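Local coordinates for protein oligogalacturonate lyase (Yersinia enterocolitica subsp. enterocolitica, PDB 3PE7) that probably cleaves short pectin-derived oligogalacturonates in the cytoplasm by beta-elimination, as a manganese-binding seven-bladed beta-propeller lyase, at residues W60-L65 against L95-D100; N103-D108 against E114-Q119; L170-L175 against E179-L184. All coordinates share one frame; numbering follows the deposited sequence.

Contact 1 of 3, residues W60-L65 against L95-D100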
ATOM      1  N   TRP A  60       7.788   4.602 -16.288  1.00 10.19           N
ATOM      2  CA  TRP A  60       6.541   4.452 -15.520  1.00  9.53           C
ATOM      3  C   TRP A  60       6.155   5.794 -14.915  1.00  9.01           C
ATOM      4  O   TRP A  60       6.928   6.391 -14.154  1.00 10.12           O
ATOM      5  CB  TRP A  60       6.729   3.402 -14.419  1.00  9.32           C
ATOM      6  CG  TRP A  60       7.116   2.020 -14.926  1.00  8.79           C
ATOM      7  CD1 TRP A  60       7.408   1.653 -16.226  1.00  8.69           C
ATOM      8  CD2 TRP A  60       7.269   0.838 -14.140  1.00  9.87           C
ATOM      9  NE1 TRP A  60       7.716   0.303 -16.277  1.00  9.32           N
ATOM     10  CE2 TRP A  60       7.656  -0.210 -15.008  1.00  9.72           C
ATOM     11  CE3 TRP A  60       7.121   0.555 -12.777  1.00 10.63           C
ATOM     12  CZ2 TRP A  60       7.891  -1.519 -14.551  1.00  9.28           C
ATOM     13  CZ3 TRP A  60       7.369  -0.724 -12.325  1.00 10.84           C
ATOM     14  CH2 TRP A  60       7.759  -1.749 -13.205  1.00 10.81           C
ATOM     15  N   ASN A  61       4.953   6.259 -15.256  1.00  9.35           N
ATOM     16  CA  ASN A  61       4.445   7.553 -14.792  1.00  8.61           C
ATOM     17  C   ASN A  61       3.030   7.409 -14.246  1.00  9.53           C
ATOM     18  O   ASN A  61       2.400   6.363 -14.411  1.00  9.05           O
ATOM     19  CB  ASN A  61       4.395   8.540 -15.952  1.00  9.87           C
ATOM     20  CG  ASN A  61       5.779   8.861 -16.510  1.00  8.82           C
ATOM     21  OD1 ASN A  61       6.641   9.432 -15.810  1.00 12.47           O
ATOM     22  ND2 ASN A  61       5.982   8.540 -17.761  1.00  8.88           N
ATOM     23  N   TYR A  62       2.539   8.456 -13.569  1.00  8.58           N
ATOM     24  CA  TYR A  62       1.146   8.432 -13.105  1.00  8.98           C
ATOM     25  C   TYR A  62       0.139   8.841 -14.161  1.00  9.32           C
ATOM     26  O   TYR A  62       0.407   9.731 -14.980  1.00 10.17           O
ATOM     27  CB  TYR A  62       0.975   9.335 -11.872  1.00  8.67           C
ATOM     28  CG  TYR A  62       1.521   8.731 -10.610  1.00  8.02           C
ATOM     29  CD1 TYR A  62       0.797   7.753  -9.919  1.00  8.08           C
ATOM     30  CD2 TYR A  62       2.751   9.137 -10.093  1.00  7.31           C
ATOM     31  CE1 TYR A  62       1.290   7.190  -8.736  1.00  7.78           C
ATOM     32  CE2 TYR A  62       3.243   8.585  -8.925  1.00  8.38           C
ATOM     33  CZ  TYR A  62       2.512   7.634  -8.253  1.00  7.51           C
ATOM     34  OH  TYR A  62       3.037   7.092  -7.112  1.00  9.66           O
ATOM     35  N   TYR A  63      -1.033   8.191 -14.108  1.00  9.32           N
ATOM     36  CA  TYR A  63      -2.171   8.474 -14.968  1.00  9.39           C
ATOM     37  C   TYR A  63      -3.432   8.547 -14.134  1.00  9.55           C
ATOM     38  O   TYR A  63      -3.504   7.923 -13.082  1.00  9.57           O
ATOM     39  CB  TYR A  63      -2.338   7.366 -16.019  1.00 10.20           C
ATOM     40  CG  TYR A  63      -1.220   7.351 -17.016  1.00 10.31           C
ATOM     41  CD1 TYR A  63      -1.375   7.925 -18.279  1.00 11.43           C
ATOM     42  CD2 TYR A  63       0.010   6.776 -16.696  1.00 12.08           C
ATOM     43  CE1 TYR A  63      -0.308   7.948 -19.195  1.00 11.11           C
ATOM     44  CE2 TYR A  63       1.074   6.798 -17.595  1.00 11.55           C
ATOM     45  CZ  TYR A  63       0.898   7.373 -18.847  1.00 12.27           C
ATOM     46  OH  TYR A  63       1.951   7.391 -19.735  1.00 12.82           O
ATOM     47  N   LEU A  64      -4.415   9.333 -14.588  1.00  9.76           N
ATOM     48  CA  LEU A  64      -5.741   9.292 -13.981  1.00 10.96           C
ATOM     49  C   LEU A  64      -6.711   8.743 -15.005  1.00 10.78           C
ATOM     50  O   LEU A  64      -6.880   9.313 -16.099  1.00 11.85           O
ATOM     51  CB  LEU A  64      -6.185  10.694 -13.507  1.00 11.54           C
ATOM     52  CG  LEU A  64      -7.425  10.717 -12.615  1.00 13.12           C
ATOM     53  CD1 LEU A  64      -7.102  10.190 -11.215  1.00 12.44           C
ATOM     54  CD2 LEU A  64      -7.969  12.140 -12.506  1.00 14.38           C
ATOM     55  N   LEU A  65      -7.355   7.636 -14.661  1.00 11.49           N
ATOM     56  CA  LEU A  65      -8.278   6.964 -15.566  1.00 12.11           C
ATOM     57  C   LEU A  65      -9.716   7.360 -15.219  1.00 12.78           C
ATOM     58  O   LEU A  65     -10.155   7.183 -14.067  1.00 12.62           O
ATOM     59  CB  LEU A  65      -8.112   5.434 -15.460  1.00 11.71           C
ATOM     60  CG  LEU A  65      -9.082   4.510 -16.199  1.00 14.61           C
ATOM     61  CD1 LEU A  65      -9.168   4.810 -17.694  1.00 15.00           C
ATOM     62  CD2 LEU A  65      -8.699   3.042 -15.959  1.00 15.15           C
ATOM     63  N   LEU A  95      -2.506  15.161  -6.508  1.00 11.94           N
ATOM     64  CA  LEU A  95      -1.724  13.936  -6.363  1.00 11.01           C
ATOM     65  C   LEU A  95      -0.442  14.265  -5.605  1.00 11.42           C
ATOM     66  O   LEU A  95       0.219  15.252  -5.916  1.00 11.58           O
ATOM     67  CB  LEU A  95      -1.366  13.362  -7.730  1.00 11.00           C
ATOM     68  CG  LEU A  95      -0.163  12.417  -7.845  1.00 10.31           C
ATOM     69  CD1 LEU A  95      -0.456  11.059  -7.183  1.00 11.76           C
ATOM     70  CD2 LEU A  95       0.171  12.248  -9.323  1.00 10.56           C
ATOM     71  N   PHE A  96      -0.111  13.453  -4.606  1.00 10.74           N
ATOM     72  CA  PHE A  96       1.199  13.526  -3.932  1.00 11.30           C
ATOM     73  C   PHE A  96       2.018  12.294  -4.296  1.00 11.49           C
ATOM     74  O   PHE A  96       1.499  11.175  -4.282  1.00 11.19           O
ATOM     75  CB  PHE A  96       1.043  13.588  -2.417  1.00 10.48           C
ATOM     76  CG  PHE A  96       0.436  14.872  -1.928  1.00 11.38           C
ATOM     77  CD1 PHE A  96      -0.950  15.007  -1.829  1.00 10.77           C
ATOM     78  CD2 PHE A  96       1.249  15.942  -1.565  1.00 10.53           C
ATOM     79  CE1 PHE A  96      -1.522  16.214  -1.368  1.00 12.70           C
ATOM     80  CE2 PHE A  96       0.691  17.149  -1.092  1.00 11.97           C
ATOM     81  CZ  PHE A  96      -0.695  17.286  -1.006  1.00 11.22           C
ATOM     82  N   TYR A  97       3.293  12.500  -4.633  1.00 11.63           N
ATOM     83  CA  TYR A  97       4.167  11.379  -4.970  1.00 11.45           C
ATOM     84  C   TYR A  97       5.622  11.810  -4.816  1.00 12.29           C
ATOM     85  O   TYR A  97       5.912  12.999  -4.679  1.00 12.15           O
ATOM     86  CB  TYR A  97       3.906  10.900  -6.414  1.00 11.63           C
ATOM     87  CG  TYR A  97       4.527  11.792  -7.469  1.00 12.02           C
ATOM     88  CD1 TYR A  97       3.958  13.028  -7.804  1.00 12.81           C
ATOM     89  CD2 TYR A  97       5.696  11.403  -8.140  1.00 13.81           C
ATOM     90  CE1 TYR A  97       4.533  13.849  -8.783  1.00 12.94           C
ATOM     91  CE2 TYR A  97       6.273  12.232  -9.117  1.00 12.97           C
ATOM     92  CZ  TYR A  97       5.691  13.444  -9.427  1.00 14.31           C
ATOM     93  OH  TYR A  97       6.259  14.273 -10.379  1.00 14.77           O
ATOM     94  N   VAL A  98       6.526  10.838  -4.848  1.00 12.33           N
ATOM     95  CA  VAL A  98       7.962  11.115  -4.734  1.00 12.17           C
ATOM     96  C   VAL A  98       8.661  10.977  -6.100  1.00 12.64           C
ATOM     97  O   VAL A  98       8.518   9.964  -6.810  1.00 12.46           O
ATOM     98  CB  VAL A  98       8.651  10.203  -3.712  1.00 11.90           C
ATOM     99  CG1 VAL A  98      10.172  10.519  -3.641  1.00 12.10           C
ATOM    100  CG2 VAL A  98       8.014  10.352  -2.336  1.00 12.96           C
ATOM    101  N   LYS A  99       9.415  12.015  -6.446  1.00 12.85           N
ATOM    102  CA  LYS A  99      10.179  12.051  -7.684  1.00 14.20           C
ATOM    103  C   LYS A  99      11.663  12.020  -7.337  1.00 15.10           C
ATOM    104  O   LYS A  99      12.111  12.697  -6.400  1.00 14.47           O
ATOM    105  CB  LYS A  99       9.852  13.312  -8.471  1.00 14.69           C
ATOM    106  CG  LYS A  99      10.156  13.223  -9.977  1.00 19.21           C
ATOM    107  CD  LYS A  99      10.312  14.607 -10.600  1.00 25.63           C
ATOM    108  CE  LYS A  99       9.220  15.580 -10.167  1.00 29.00           C
ATOM    109  NZ  LYS A  99       9.140  16.813 -11.022  1.00 33.08           N
ATOM    110  N   ASP A 100      12.405  11.205  -8.088  1.00 16.06           N
ATOM    111  CA  ASP A 100      13.856  11.080  -7.944  1.00 17.69           C
ATOM    112  C   ASP A 100      14.304  10.680  -6.550  1.00 18.06           C
ATOM    113  O   ASP A 100      15.395  11.053  -6.108  1.00 19.44           O
ATOM    114  CB  ASP A 100      14.564  12.350  -8.450  1.00 18.49           C
ATOM    115  CG  ASP A 100      14.442  12.510  -9.945  1.00 19.99           C
ATOM    116  OD1 ASP A 100      14.517  11.493 -10.663  1.00 23.32           O
ATOM    117  OD2 ASP A 100      14.248  13.651 -10.410  1.00 24.56           O
TER
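Y62 and L95 mark the closest backbone approach, yet their CA atoms stay 9.2 Å apart, a spacing that rules out strand pairing and leaves side chains alone to join the segments. W60-L65 lies on strand 61-66 of one propeller blade and L95-D100 on strand 94-99 of the next, so this is face-to-face packing of neighbouring sheets. Y62 carries one whole side of it. Its side chain leaves the strand on the side of the second blade with CG anti to the carbonyl carbon (chi1 -76°), and meets L95 and Y97, two residues apart on the same strand. The L95 branch ending in CD1 lies over one face of the Y62 ring, while L95 CD2 comes 4.0 Å from Y62 CB. On the Y97 side, Y62 CE2 approaches Y97 CB at 3.5 Å, and the Y62 edge is turned to the face of the Y97 ring in an offset edge-to-face pair. The centroids lie 5.5 Å apart with planes at 64°. The two tyrosines run past one another in opposite directions, which carries their hydroxyls to separate partners: Y62 OH is hydrogen-bonded to N82 O, Y97 OH to E114 OE1. With all three residues buried, the contact is apolar and aromatic at its centre, while each phenol satisfies its polar end beyond the interface, which would restrain the tilt of each ring.

Contact 2 of 3, residues N103-D108 against E114-Q119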
ATOM      1  N   ASN A 103      12.279  14.113  -3.720  1.00 14.46           N
ATOM      2  CA  ASN A 103      11.386  15.266  -3.827  1.00 14.17           C
ATOM      3  C   ASN A 103       9.929  14.863  -3.658  1.00 14.06           C
ATOM      4  O   ASN A 103       9.377  14.192  -4.538  1.00 13.69           O
ATOM      5  CB  ASN A 103      11.546  15.931  -5.197  1.00 13.85           C
ATOM      6  CG  ASN A 103      12.936  16.511  -5.407  1.00 16.19           C
ATOM      7  OD1 ASN A 103      13.515  17.091  -4.496  1.00 19.31           O
ATOM      8  ND2 ASN A 103      13.482  16.338  -6.609  1.00 19.50           N
ATOM      9  N   LEU A 104       9.335  15.253  -2.528  1.00 13.87           N
ATOM     10  CA  LEU A 104       7.910  15.018  -2.319  1.00 14.30           C
ATOM     11  C   LEU A 104       7.147  16.091  -3.092  1.00 13.78           C
ATOM     12  O   LEU A 104       7.272  17.292  -2.794  1.00 14.91           O
ATOM     13  CB  LEU A 104       7.568  15.016  -0.820  1.00 14.77           C
ATOM     14  CG  LEU A 104       6.173  14.515  -0.385  1.00 18.29           C
ATOM     15  CD1 LEU A 104       5.028  15.461  -0.797  1.00 22.86           C
ATOM     16  CD2 LEU A 104       5.867  13.092  -0.850  1.00 20.11           C
ATOM     17  N   MET A 105       6.372  15.660  -4.085  1.00 12.55           N
ATOM     18  CA  MET A 105       5.712  16.557  -5.027  1.00 12.37           C
ATOM     19  C   MET A 105       4.212  16.592  -4.778  1.00 12.90           C
ATOM     20  O   MET A 105       3.635  15.592  -4.348  1.00 12.88           O
ATOM     21  CB  MET A 105       5.910  16.075  -6.471  1.00 12.49           C
ATOM     22  CG  MET A 105       7.346  15.777  -6.882  1.00 12.19           C
ATOM     23  SD  MET A 105       8.381  17.266  -6.812  1.00 14.29           S
ATOM     24  CE  MET A 105       7.550  18.296  -8.000  1.00 13.10           C
ATOM     25  N   ARG A 106       3.610  17.741  -5.070  1.00 12.11           N
ATOM     26  CA  ARG A 106       2.158  17.898  -5.149  1.00 12.50           C
ATOM     27  C   ARG A 106       1.780  18.304  -6.560  1.00 13.11           C
ATOM     28  O   ARG A 106       2.304  19.290  -7.114  1.00 13.00           O
ATOM     29  CB  ARG A 106       1.654  18.951  -4.147  1.00 11.97           C
ATOM     30  CG  ARG A 106       0.108  19.078  -4.089  1.00 12.77           C
ATOM     31  CD  ARG A 106      -0.308  20.308  -3.256  1.00 15.17           C
ATOM     32  NE  ARG A 106      -1.766  20.455  -3.194  1.00 15.52           N
ATOM     33  CZ  ARG A 106      -2.519  21.043  -4.119  1.00 16.63           C
ATOM     34  NH1 ARG A 106      -1.989  21.580  -5.215  1.00 17.49           N
ATOM     35  NH2 ARG A 106      -3.833  21.112  -3.937  1.00 20.23           N
ATOM     36  N   VAL A 107       0.880  17.539  -7.167  1.00 13.31           N
ATOM     37  CA  VAL A 107       0.415  17.852  -8.508  1.00 13.16           C
ATOM     38  C   VAL A 107      -1.034  18.342  -8.417  1.00 14.11           C
ATOM     39  O   VAL A 107      -1.905  17.618  -7.908  1.00 14.07           O
ATOM     40  CB  VAL A 107       0.476  16.615  -9.448  1.00 13.16           C
ATOM     41  CG1 VAL A 107       0.082  16.996 -10.845  1.00 11.66           C
ATOM     42  CG2 VAL A 107       1.871  15.991  -9.421  1.00 13.49           C
ATOM     43  N   ASP A 108      -1.278  19.557  -8.915  1.00 14.53           N
ATOM     44  CA  ASP A 108      -2.635  20.099  -9.041  1.00 15.87           C
ATOM     45  C   ASP A 108      -3.336  19.339 -10.163  1.00 15.92           C
ATOM     46  O   ASP A 108      -2.885  19.346 -11.304  1.00 15.48           O
ATOM     47  CB  ASP A 108      -2.569  21.606  -9.345  1.00 16.11           C
ATOM     48  CG  ASP A 108      -3.943  22.265  -9.376  1.00 19.40           C
ATOM     49  OD1 ASP A 108      -4.765  21.930 -10.243  1.00 22.89           O
ATOM     50  OD2 ASP A 108      -4.189  23.148  -8.538  1.00 26.18           O
ATOM     51  N   GLU A 114       3.120  21.236 -10.886  1.00 16.12           N
ATOM     52  CA  GLU A 114       3.706  20.574  -9.729  1.00 16.31           C
ATOM     53  C   GLU A 114       4.482  21.536  -8.833  1.00 16.67           C
ATOM     54  O   GLU A 114       5.079  22.501  -9.303  1.00 17.52           O
ATOM     55  CB  GLU A 114       4.623  19.401 -10.151  1.00 16.17           C
ATOM     56  CG  GLU A 114       4.056  18.544 -11.283  1.00 15.53           C
ATOM     57  CD  GLU A 114       4.694  17.163 -11.377  1.00 15.18           C
ATOM     58  OE1 GLU A 114       5.462  16.763 -10.449  1.00 14.47           O
ATOM     59  OE2 GLU A 114       4.428  16.486 -12.397  1.00 14.93           O
ATOM     60  N   ASN A 115       4.492  21.242  -7.544  1.00 17.06           N
ATOM     61  CA  ASN A 115       5.280  21.989  -6.570  1.00 17.55           C
ATOM     62  C   ASN A 115       6.067  21.001  -5.724  1.00 17.87           C
ATOM     63  O   ASN A 115       5.523  19.967  -5.302  1.00 17.28           O
ATOM     64  CB  ASN A 115       4.333  22.805  -5.671  1.00 18.05           C
ATOM     65  CG  ASN A 115       5.065  23.666  -4.678  1.00 20.66           C
ATOM     66  OD1 ASN A 115       5.844  24.554  -5.058  1.00 23.61           O
ATOM     67  ND2 ASN A 115       4.816  23.430  -3.390  1.00 21.62           N
ATOM     68  N   VAL A 116       7.337  21.290  -5.450  1.00 17.82           N
ATOM     69  CA  VAL A 116       8.031  20.438  -4.487  1.00 18.20           C
ATOM     70  C   VAL A 116       7.718  20.879  -3.057  1.00 17.88           C
ATOM     71  O   VAL A 116       8.012  22.008  -2.652  1.00 17.84           O
ATOM     72  CB  VAL A 116       9.561  20.170  -4.815  1.00 19.15           C
ATOM     73  CG1 VAL A 116      10.103  21.120  -5.804  1.00 20.52           C
ATOM     74  CG2 VAL A 116      10.420  20.012  -3.543  1.00 18.97           C
ATOM     75  N   VAL A 117       7.068  19.991  -2.316  1.00 16.90           N
ATOM     76  CA  VAL A 117       6.617  20.325  -0.975  1.00 17.80           C
ATOM     77  C   VAL A 117       7.759  20.170   0.026  1.00 17.90           C
ATOM     78  O   VAL A 117       7.915  20.991   0.939  1.00 19.02           O
ATOM     79  CB  VAL A 117       5.399  19.462  -0.554  1.00 17.83           C
ATOM     80  CG1 VAL A 117       5.061  19.700   0.897  1.00 19.42           C
ATOM     81  CG2 VAL A 117       4.190  19.768  -1.448  1.00 20.21           C
ATOM     82  N   TYR A 118       8.560  19.121  -0.146  1.00 17.40           N
ATOM     83  CA  TYR A 118       9.656  18.830   0.778  1.00 16.64           C
ATOM     84  C   TYR A 118      10.727  18.063   0.030  1.00 16.89           C
ATOM     85  O   TYR A 118      10.398  17.212  -0.805  1.00 15.76           O
ATOM     86  CB  TYR A 118       9.169  18.007   1.991  1.00 16.78           C
ATOM     87  CG  TYR A 118      10.263  17.475   2.904  1.00 16.30           C
ATOM     88  CD1 TYR A 118      10.659  16.134   2.847  1.00 15.77           C
ATOM     89  CD2 TYR A 118      10.892  18.309   3.843  1.00 17.53           C
ATOM     90  CE1 TYR A 118      11.650  15.630   3.684  1.00 17.53           C
ATOM     91  CE2 TYR A 118      11.895  17.810   4.702  1.00 17.26           C
ATOM     92  CZ  TYR A 118      12.278  16.466   4.603  1.00 20.58           C
ATOM     93  OH  TYR A 118      13.262  15.961   5.442  1.00 18.30           O
ATOM     94  N   GLN A 119      11.992  18.372   0.325  1.00 16.51           N
ATOM     95  CA  GLN A 119      13.114  17.613  -0.215  1.00 16.90           C
ATOM     96  C   GLN A 119      13.903  16.951   0.911  1.00 16.76           C
ATOM     97  O   GLN A 119      14.339  17.618   1.862  1.00 16.27           O
ATOM     98  CB  GLN A 119      14.036  18.511  -1.045  1.00 17.64           C
ATOM     99  CG  GLN A 119      15.234  17.777  -1.622  1.00 19.69           C
ATOM    100  CD  GLN A 119      16.035  18.631  -2.569  1.00 24.15           C
ATOM    101  OE1 GLN A 119      16.997  19.275  -2.166  1.00 26.47           O
ATOM    102  NE2 GLN A 119      15.637  18.657  -3.831  1.00 25.33           N
TER
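N103 and Q119 run side by side at one end of an antiparallel hairpin, their amide planes 32° apart, and Q119 NE2 donates to N103 OD1 at 2.7 Å. The bond is nearly straight (175° at the hydrogen) and lies in the plane of both amides. Q119 reaches it as an extended chain with CG anti to the backbone N (chi1 179°). On the same face, M105 folds back at chi2 and chi3: its SD sits 3.7 Å from V116 CB, and its CE reaches E114 OE1 at 3.6 Å, the M105 and E114 chains crossing at about a right angle. V107 instead lies alongside E114, its CG2 branch against the carboxylate carbon CD at 3.6 Å. On the other face the contact is made by aliphatic parts of the chains. There L104 CD1 lies alongside V117 CB, and V117 CG2 touches R106 CB before the arginine chain extends away.

A classic beta bulge shifts the register: V117 and Y118 both sit opposite L104, whose O accepts a bond from V117 N at 2.7 Å and a weak one from Y118 N at 3.5 Å. L104 N returns a bond to Y118 O, and R106 and N115 exchange a further pair.

These strands are the outer two of the blade. E114 lies against the M105 CE and V107 CG2 methyls, while its OE2 takes a salt bridge from K3 NZ, OE1 being already held by Y97 OH; the lysine would probably stabilise the charged carboxylate at this partly buried edge.

Contact 3 of 3, residues L170-L175 against E179-L184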
ATOM      1  N   LEU A 170      12.195   8.962  12.013  1.00 15.23           N
ATOM      2  CA  LEU A 170      10.791   9.038  11.640  1.00 15.54           C
ATOM      3  C   LEU A 170      10.476  10.525  11.575  1.00 16.08           C
ATOM      4  O   LEU A 170      10.525  11.223  12.596  1.00 16.10           O
ATOM      5  CB  LEU A 170       9.956   8.345  12.722  1.00 15.22           C
ATOM      6  CG  LEU A 170       8.513   7.943  12.405  1.00 17.08           C
ATOM      7  CD1 LEU A 170       7.957   7.178  13.612  1.00 19.32           C
ATOM      8  CD2 LEU A 170       7.652   9.133  12.099  1.00 19.92           C
ATOM      9  N   MET A 171      10.193  11.005  10.371  1.00 16.51           N
ATOM     10  CA  MET A 171       9.996  12.422  10.117  1.00 17.95           C
ATOM     11  C   MET A 171       8.532  12.760  10.024  1.00 18.69           C
ATOM     12  O   MET A 171       7.743  11.983   9.519  1.00 18.61           O
ATOM     13  CB  MET A 171      10.666  12.844   8.806  1.00 18.45           C
ATOM     14  CG  MET A 171      12.182  12.664   8.791  1.00 19.29           C
ATOM     15  SD  MET A 171      12.952  13.670  10.065  1.00 23.21           S
ATOM     16  CE  MET A 171      12.418  15.310   9.577  1.00 18.23           C
ATOM     17  N   ARG A 172       8.165  13.943  10.498  1.00 19.27           N
ATOM     18  CA  ARG A 172       6.888  14.464  10.080  1.00 20.12           C
ATOM     19  C   ARG A 172       7.072  15.787   9.358  1.00 19.93           C
ATOM     20  O   ARG A 172       7.912  16.625   9.753  1.00 19.97           O
ATOM     21  CB  ARG A 172       5.866  14.485  11.210  1.00 21.64           C
ATOM     22  CG  ARG A 172       6.075  15.514  12.231  1.00 22.82           C
ATOM     23  CD  ARG A 172       4.731  15.872  12.865  1.00 25.79           C
ATOM     24  NE  ARG A 172       4.802  17.213  13.435  1.00 28.22           N
ATOM     25  CZ  ARG A 172       5.206  17.488  14.671  1.00 29.49           C
ATOM     26  NH1 ARG A 172       5.560  16.514  15.501  1.00 28.93           N
ATOM     27  NH2 ARG A 172       5.240  18.749  15.080  1.00 30.81           N
ATOM     28  N   VAL A 173       6.326  15.928   8.270  1.00 19.19           N
ATOM     29  CA  VAL A 173       6.435  17.053   7.353  1.00 18.89           C
ATOM     30  C   VAL A 173       5.111  17.815   7.312  1.00 19.35           C
ATOM     31  O   VAL A 173       4.043  17.214   7.170  1.00 18.37           O
ATOM     32  CB  VAL A 173       6.836  16.594   5.914  1.00 18.74           C
ATOM     33  CG1 VAL A 173       6.740  17.740   4.907  1.00 18.83           C
ATOM     34  CG2 VAL A 173       8.254  16.004   5.898  1.00 19.87           C
ATOM     35  N   ASP A 174       5.200  19.137   7.453  1.00 18.98           N
ATOM     36  CA  ASP A 174       4.054  20.024   7.299  1.00 19.95           C
ATOM     37  C   ASP A 174       3.854  20.366   5.829  1.00 20.50           C
ATOM     38  O   ASP A 174       4.748  20.937   5.179  1.00 20.14           O
ATOM     39  CB  ASP A 174       4.294  21.298   8.120  1.00 20.39           C
ATOM     40  CG  ASP A 174       3.069  22.189   8.201  1.00 22.19           C
ATOM     41  OD1 ASP A 174       2.515  22.581   7.148  1.00 22.92           O
ATOM     42  OD2 ASP A 174       2.681  22.523   9.347  1.00 24.85           O
ATOM     43  N   LEU A 175       2.682  20.019   5.299  1.00 20.59           N
ATOM     44  CA  LEU A 175       2.401  20.209   3.876  1.00 22.06           C
ATOM     45  C   LEU A 175       2.204  21.667   3.439  1.00 23.39           C
ATOM     46  O   LEU A 175       2.386  21.993   2.254  1.00 23.24           O
ATOM     47  CB  LEU A 175       1.215  19.351   3.421  1.00 21.74           C
ATOM     48  CG  LEU A 175       1.405  17.832   3.293  1.00 21.35           C
ATOM     49  CD1 LEU A 175       0.095  17.188   2.899  1.00 20.84           C
ATOM     50  CD2 LEU A 175       2.519  17.431   2.295  1.00 20.37           C
ATOM     51  N   GLU A 179       7.980  22.653   6.611  1.00 25.09           N
ATOM     52  CA  GLU A 179       8.830  22.420   7.772  1.00 25.52           C
ATOM     53  C   GLU A 179       8.794  20.946   8.159  1.00 24.84           C
ATOM     54  O   GLU A 179       7.767  20.274   7.997  1.00 24.61           O
ATOM     55  CB  GLU A 179       8.394  23.272   8.960  1.00 26.00           C
ATOM     56  CG  GLU A 179       8.531  24.792   8.740  1.00 29.72           C
ATOM     57  CD  GLU A 179       8.135  25.600   9.972  1.00 34.80           C
ATOM     58  OE1 GLU A 179       8.100  25.023  11.087  1.00 37.02           O
ATOM     59  OE2 GLU A 179       7.863  26.816   9.829  1.00 37.69           O
ATOM     60  N   SER A 180       9.920  20.458   8.667  1.00 24.34           N
ATOM     61  CA  SER A 180      10.050  19.068   9.098  1.00 23.60           C
ATOM     62  C   SER A 180      10.458  18.944  10.570  1.00 23.32           C
ATOM     63  O   SER A 180      11.181  19.810  11.097  1.00 23.78           O
ATOM     64  CB  SER A 180      11.055  18.343   8.207  1.00 23.71           C
ATOM     65  OG  SER A 180      12.326  18.963   8.305  1.00 24.82           O
ATOM     66  N   THR A 181       9.996  17.876  11.230  1.00 22.20           N
ATOM     67  CA  THR A 181      10.323  17.591  12.626  1.00 21.78           C
ATOM     68  C   THR A 181      10.662  16.115  12.817  1.00 21.30           C
ATOM     69  O   THR A 181       9.963  15.230  12.295  1.00 21.36           O
ATOM     70  CB  THR A 181       9.130  17.925  13.574  1.00 22.24           C
ATOM     71  OG1 THR A 181       8.611  19.217  13.249  1.00 22.99           O
ATOM     72  CG2 THR A 181       9.555  17.906  15.038  1.00 23.55           C
ATOM     73  N   VAL A 182      11.718  15.846  13.572  1.00 20.09           N
ATOM     74  CA  VAL A 182      12.058  14.470  13.917  1.00 19.97           C
ATOM     75  C   VAL A 182      11.167  14.028  15.065  1.00 20.07           C
ATOM     76  O   VAL A 182      11.146  14.661  16.138  1.00 20.67           O
ATOM     77  CB  VAL A 182      13.562  14.299  14.299  1.00 19.69           C
ATOM     78  CG1 VAL A 182      13.857  12.849  14.693  1.00 20.24           C
ATOM     79  CG2 VAL A 182      14.467  14.753  13.161  1.00 20.19           C
ATOM     80  N   ILE A 183      10.425  12.943  14.848  1.00 19.62           N
ATOM     81  CA  ILE A 183       9.577  12.367  15.888  1.00 19.64           C
ATOM     82  C   ILE A 183      10.405  11.376  16.709  1.00 19.04           C
ATOM     83  O   ILE A 183      10.264  11.284  17.932  1.00 19.46           O
ATOM     84  CB  ILE A 183       8.308  11.672  15.270  1.00 19.73           C
ATOM     85  CG1 ILE A 183       7.444  12.680  14.506  1.00 19.70           C
ATOM     86  CG2 ILE A 183       7.470  10.985  16.339  1.00 21.26           C
ATOM     87  CD1 ILE A 183       6.074  12.100  14.024  1.00 19.57           C
ATOM     88  N   LEU A 184      11.282  10.642  16.021  1.00 18.47           N
ATOM     89  CA  LEU A 184      12.062   9.565  16.616  1.00 17.61           C
ATOM     90  C   LEU A 184      13.305   9.308  15.776  1.00 17.73           C
ATOM     91  O   LEU A 184      13.252   9.364  14.544  1.00 17.98           O
ATOM     92  CB  LEU A 184      11.230   8.275  16.691  1.00 17.75           C
ATOM     93  CG  LEU A 184      11.879   6.983  17.184  1.00 17.41           C
ATOM     94  CD1 LEU A 184      12.248   7.019  18.674  1.00 18.37           C
ATOM     95  CD2 LEU A 184      10.959   5.780  16.880  1.00 16.60           C
TER
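L170 packs tightly against I183 and L184, the two residues that share it across a classic beta bulge. I183 N donates to L170 O at 2.8 Å, and L170 CD2 meets I183 CD1 at 3.9 Å. A second backbone bond runs from L170 N to L184 O. I183 CD1 also touches R172 CB at 3.7 Å, the two side chains crossing at about a right angle. On the opposite face the buried, bent M171 chain rests SD against V182 CG2 at 3.6 Å and brings CE up to S180 CB.

Against the buried L170, M171 and I183 stand the exposed T181, V182 and E179, V182 despite its CG2 packing. R172, with CG between the backbone N and carbonyl carbon (chi1 73°), extends beside T181, whose OG1 lies 3.8 Å above the guanidinium plane, toward its rim. Packing thins at the last pair: D174 meets E179 O through its backbone N, at 2.9 Å, and its CB alone. D174 OD1 accepts hydrogen bonds from the K176 and T177 amides in the turn.

Backbone bonds thus run the whole ladder, joining the outer two strands of one beta-propeller blade. D174 OD2 and E179 OE1 are 6.2 Å apart, so any repulsion is probably modest.

Contact 1 is buried and joins two blades without backbone pairing, whereas contacts 2 and 3 are partly buried hairpins, each formed by the two outer strands of one blade. Strands 94-99 and 103-108 are neighbours in one sheet, so contacts 1 and 2 share one blade, which contact 1 ties to its predecessor; the backbone bond from V107 N to L95 O links them. Contact 3 belongs to the following blade, and Y118 bridges to it, its ring packing on S180 and its CB on V173. Both hairpins combine a bulge with a bent methionine, but contact 2 adds a side-chain amide bond and a carboxylate, E114, held by K3 and Y97, while contact 3 relies on backbone bonds and aliphatic packing.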